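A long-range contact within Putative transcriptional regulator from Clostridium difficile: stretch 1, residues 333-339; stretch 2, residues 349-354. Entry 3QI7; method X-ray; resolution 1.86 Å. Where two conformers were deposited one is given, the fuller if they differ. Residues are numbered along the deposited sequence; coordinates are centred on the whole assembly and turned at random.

Stretch 1 333-339: DPDYLEA
Stretch 2 (349-354) SEFTPL

Residues 334-339 form the first turns of a helix that packs against the strand 349-353, the two axes running nearly antiparallel at 151° and approaching to 7.6 Å. In the register, Pro334 CA is nearest Phe351 CA (4.9 Å) and Glu338 CA nearest Ser349 CA (5.9 Å), so that one helical turn spans two residues of extended chain.

Asp333 precedes the helix in an extended conformation (phi/psi -156/131). Its t rotamer, with chi2 of 78°, carries Asp333 OD2 to 2.9 Å from Tyr336 N, a capping hydrogen bond to an amide that has no helical carbonyl before it to bind. Regular helical bonds follow, from Leu337 N to Asp333 O (3.0 Å), Glu338 N to Pro334 O (2.9 Å) and Ala339 N to Asp335 O (3.0 Å); phi and psi stay near -65/-42 throughout.

The strand (phi/psi -111/137 at Phe351) directs the CA-to-CB bond of Phe351 toward the helix, and chi1 of -75° (m) with chi2 of 78° lays the ring beneath Leu337. Leu337 CB sits 3.7 Å from the Phe351 ring centroid and 3° off the normal, a CH-pi contact over the face. The CA-to-CB bond of Leu337 points toward the strand; chi1 of -67° (m) and chi2 of 161° (t) bring Leu337 CD1 to 3.8 Å from Phe351 CD2. Glu338 CG lies at the ring edge, 3.6 Å from Phe351 CD1.

Glu338 leaves the helix sideways, but its m, t rotamer (-69°, 168°) with chi3 of 25° extends the carboxylate to the strand backbone. There Glu338 OE2 accepts from Phe351 N at 3.0 Å, with a nearly linear N-H...O angle of 170°, the one direct hydrogen bond between the stretches. Water 2 lies 2.7 Å from Glu338 OE1 and 2.5 Å from Ser349 O and can donate to either, so the carboxylate engages the strand directly and is bridged to it by solvent.

Ser349 is very extended at -160/166. Its CA-to-CB bond points toward the helix, and its p rotamer (63°) places Ser349 OG 3.6 Å from Glu338 CG. Water 1 lies 2.8 Å from both Ser349 OG and Glu338 O, bridging them, with Glu338 O able only to accept.

At the beginning of the helix the Pro334 ring, C-gamma exo, meets the Phe351 carbonyl and apolar side-chain atoms. Pro334 CB is 3.4 Å from Phe351 O and 4.3 Å from Phe351 CB. Pro334 CG lies 4.1 Å from Pro353 CD, in a C-gamma endo ring. Between Phe351 and Pro353 in the sequence, the CA-to-CB bond of Thr352 (m) points away, in keeping with strand alternation.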

ATOM      1  N   ASP A 333      15.372   6.344  -9.538  1.00 24.47           N
ATOM      2  CA  ASP A 333      16.585   5.562  -9.289  1.00 24.50           C
ATOM      3  C   ASP A 333      16.446   4.979  -7.879  1.00 23.71           C
ATOM      4  O   ASP A 333      16.115   5.713  -6.958  1.00 22.00           O
ATOM      5  CB  ASP A 333      17.793   6.484  -9.367  1.00 25.83           C
ATOM      6  CG  ASP A 333      19.057   5.884  -8.735  1.00 33.34           C
ATOM      7  OD1 ASP A 333      19.704   5.040  -9.372  1.00 33.52           O
ATOM      8  OD2 ASP A 333      19.419   6.275  -7.604  1.00 30.65           O
ATOM      9  N   PRO A 334      16.689   3.663  -7.702  1.00 23.64           N
ATOM     10  CA  PRO A 334      16.457   3.061  -6.368  1.00 22.15           C
ATOM     11  C   PRO A 334      17.203   3.741  -5.210  1.00 23.48           C
ATOM     12  O   PRO A 334      16.593   3.977  -4.148  1.00 22.74           O
ATOM     13  CB  PRO A 334      16.983   1.637  -6.548  1.00 23.77           C
ATOM     14  CG  PRO A 334      16.829   1.370  -7.977  1.00 23.29           C
ATOM     15  CD  PRO A 334      17.145   2.642  -8.662  1.00 23.54           C
ATOM     16  N   ASP A 335      18.478   4.080  -5.402  1.00 24.41           N
ATOM     17  CA  ASP A 335      19.271   4.745  -4.338  1.00 25.65           C
ATOM     18  C   ASP A 335      18.713   6.116  -3.985  1.00 24.18           C
ATOM     19  O   ASP A 335      18.586   6.457  -2.803  1.00 22.71           O
ATOM     20  CB  ASP A 335      20.761   4.870  -4.703  1.00 26.55           C
ATOM     21  CG  ASP A 335      21.506   3.519  -4.659  1.00 35.13           C
ATOM     22  OD1 ASP A 335      21.043   2.561  -3.975  1.00 29.23           O
ATOM     23  OD2 ASP A 335      22.559   3.429  -5.331  1.00 36.36           O
ATOM     24  N   TYR A 336      18.323   6.878  -4.994  1.00 20.85           N
ATOM     25  CA  TYR A 336      17.703   8.172  -4.760  1.00 23.04           C
ATOM     26  C   TYR A 336      16.409   8.053  -3.946  1.00 19.76           C
ATOM     27  O   TYR A 336      16.210   8.758  -2.956  1.00 20.51           O
ATOM     28  CB  TYR A 336      17.446   8.907  -6.087  1.00 22.71           C
ATOM     29  CG  TYR A 336      16.852  10.261  -5.850  1.00 23.12           C
ATOM     30  CD1 TYR A 336      15.486  10.407  -5.647  1.00 22.13           C
ATOM     31  CD2 TYR A 336      17.661  11.393  -5.773  1.00 25.19           C
ATOM     32  CE1 TYR A 336      14.932  11.640  -5.386  1.00 28.39           C
ATOM     33  CE2 TYR A 336      17.112  12.639  -5.521  1.00 27.45           C
ATOM     34  CZ  TYR A 336      15.750  12.747  -5.314  1.00 29.13           C
ATOM     35  OH  TYR A 336      15.173  13.954  -5.069  1.00 32.06           O
ATOM     36  N   LEU A 337      15.532   7.139  -4.356  1.00 20.79           N
ATOM     37  CA  LEU A 337      14.226   6.992  -3.707  1.00 18.90           C
ATOM     38  C   LEU A 337      14.317   6.390  -2.289  1.00 19.39           C
ATOM     39  O   LEU A 337      13.547   6.775  -1.383  1.00 20.90           O
ATOM     40  CB  LEU A 337      13.313   6.153  -4.609  1.00 18.76           C
ATOM     41  CG  LEU A 337      12.920   6.813  -5.917  1.00 20.39           C
ATOM     42  CD1 LEU A 337      12.430   5.776  -6.931  1.00 21.33           C
ATOM     43  CD2 LEU A 337      11.889   7.914  -5.657  1.00 18.17           C
ATOM     44  N   GLU A 338      15.266   5.486  -2.081  1.00 17.20           N
ATOM     45  CA  GLU A 338      15.529   4.952  -0.752  1.00 20.92           C
ATOM     46  C   GLU A 338      16.064   6.034   0.191  1.00 18.93           C
ATOM     47  O   GLU A 338      15.599   6.144   1.340  1.00 16.23           O
ATOM     48  CB  GLU A 338      16.466   3.731  -0.832  1.00 19.64           C
ATOM     49  CG  GLU A 338      15.762   2.555  -1.484  1.00 23.85           C
ATOM     50  CD  GLU A 338      16.671   1.397  -1.865  1.00 24.31           C
ATOM     51  OE1 GLU A 338      17.765   1.230  -1.256  1.00 22.16           O
ATOM     52  OE2 GLU A 338      16.258   0.656  -2.781  1.00 21.97           O
ATOM     53  N   ALA A 339      17.017   6.831  -0.274  1.00 17.47           N
ATOM     54  CA  ALA A 339      17.540   7.908   0.572  1.00 18.91           C
ATOM     55  C   ALA A 339      16.444   8.934   0.890  1.00 20.71           C
ATOM     56  O   ALA A 339      16.344   9.406   2.029  1.00 21.38           O
ATOM     57  CB  ALA A 339      18.782   8.580  -0.090  1.00 18.88           C
ATOM     58  N   SER A 349      13.567   0.964   3.041  1.00 17.21           N
ATOM     59  CA  SER A 349      12.763   0.531   1.928  1.00 18.11           C
ATOM     60  C   SER A 349      13.665  -0.070   0.855  1.00 17.10           C
ATOM     61  O   SER A 349      14.857   0.119   0.882  1.00 18.66           O
ATOM     62  CB  SER A 349      12.033   1.764   1.320  1.00 16.32           C
ATOM     63  OG  SER A 349      12.947   2.726   0.780  1.00 17.89           O
ATOM     64  N   GLU A 350      13.075  -0.771  -0.095  1.00 17.30           N
ATOM     65  CA  GLU A 350      13.817  -1.199  -1.281  0.50 18.82           C
ATOM     66  C   GLU A 350      12.961  -0.973  -2.510  1.00 17.49           C
ATOM     67  O   GLU A 350      11.808  -1.419  -2.577  1.00 19.49           O
ATOM     68  CB  GLU A 350      14.244  -2.676  -1.187  0.50 19.69           C
ATOM     69  CG  GLU A 350      15.170  -3.165  -2.345  0.50 22.50           C
ATOM     70  CD  GLU A 350      15.390  -4.689  -2.325  0.50 29.50           C
ATOM     71  OE1 GLU A 350      15.323  -5.283  -1.232  0.50 35.12           O
ATOM     72  OE2 GLU A 350      15.612  -5.303  -3.387  0.50 17.31           O
ATOM     73  N   PHE A 351      13.546  -0.268  -3.490  1.00 18.90           N
ATOM     74  CA  PHE A 351      12.885   0.093  -4.737  1.00 19.99           C
ATOM     75  C   PHE A 351      13.515  -0.668  -5.902  1.00 21.58           C
ATOM     76  O   PHE A 351      14.741  -0.789  -5.987  1.00 20.79           O
ATOM     77  CB  PHE A 351      13.013   1.608  -5.016  1.00 22.09           C
ATOM     78  CG  PHE A 351      12.117   2.483  -4.163  1.00 21.46           C
ATOM     79  CD1 PHE A 351      12.450   2.766  -2.830  1.00 18.14           C
ATOM     80  CD2 PHE A 351      10.990   3.071  -4.687  1.00 20.77           C
ATOM     81  CE1 PHE A 351      11.636   3.576  -2.044  1.00 19.10           C
ATOM     82  CE2 PHE A 351      10.168   3.878  -3.892  1.00 22.84           C
ATOM     83  CZ  PHE A 351      10.497   4.132  -2.585  1.00 21.16           C
ATOM     84  N   THR A 352      12.676  -1.177  -6.792  1.00 20.30           N
ATOM     85  CA  THR A 352      13.119  -2.006  -7.907  1.00 23.36           C
ATOM     86  C   THR A 352      12.503  -1.523  -9.218  1.00 18.90           C
ATOM     87  O   THR A 352      11.287  -1.397  -9.297  1.00 21.70           O
ATOM     88  CB  THR A 352      12.661  -3.466  -7.657  1.00 24.16           C
ATOM     89  OG1 THR A 352      13.151  -3.903  -6.388  1.00 25.83           O
ATOM     90  CG2 THR A 352      13.166  -4.402  -8.768  1.00 29.49           C
ATOM     91  N   PRO A 353      13.313  -1.258 -10.270  1.00 23.22           N
ATOM     92  CA  PRO A 353      12.646  -0.831 -11.496  1.00 20.17           C
ATOM     93  C   PRO A 353      11.832  -1.959 -12.162  1.00 23.75           C
ATOM     94  O   PRO A 353      12.165  -3.138 -12.021  1.00 21.54           O
ATOM     95  CB  PRO A 353      13.822  -0.384 -12.412  1.00 21.88           C
ATOM     96  CG  PRO A 353      14.995  -1.173 -11.926  1.00 23.24           C
ATOM     97  CD  PRO A 353      14.778  -1.196 -10.402  1.00 22.94           C
ATOM     98  N   LEU A 354      10.792  -1.597 -12.905  1.00 25.30           N
ATOM     99  CA  LEU A 354       9.988  -2.588 -13.667  1.00 25.69           C
ATOM    100  C   LEU A 354      10.835  -3.437 -14.612  1.00 26.25           C
ATOM    101  O   LEU A 354      10.715  -4.645 -14.623  1.00 25.37           O
ATOM    102  CB  LEU A 354       8.881  -1.890 -14.461  1.00 26.55           C
ATOM    103  CG  LEU A 354       7.856  -2.783 -15.187  1.00 33.44           C
ATOM    104  CD1 LEU A 354       7.098  -3.696 -14.178  1.00 30.54           C
ATOM    105  CD2 LEU A 354       6.900  -1.903 -15.962  1.00 31.07           C
TER
HETATM  106  O   HOH W   1      14.487   4.010   2.734  1.00 21.28           O
HETATM  107  O   HOH W   2      17.368   0.271   1.237  1.00 32.33           O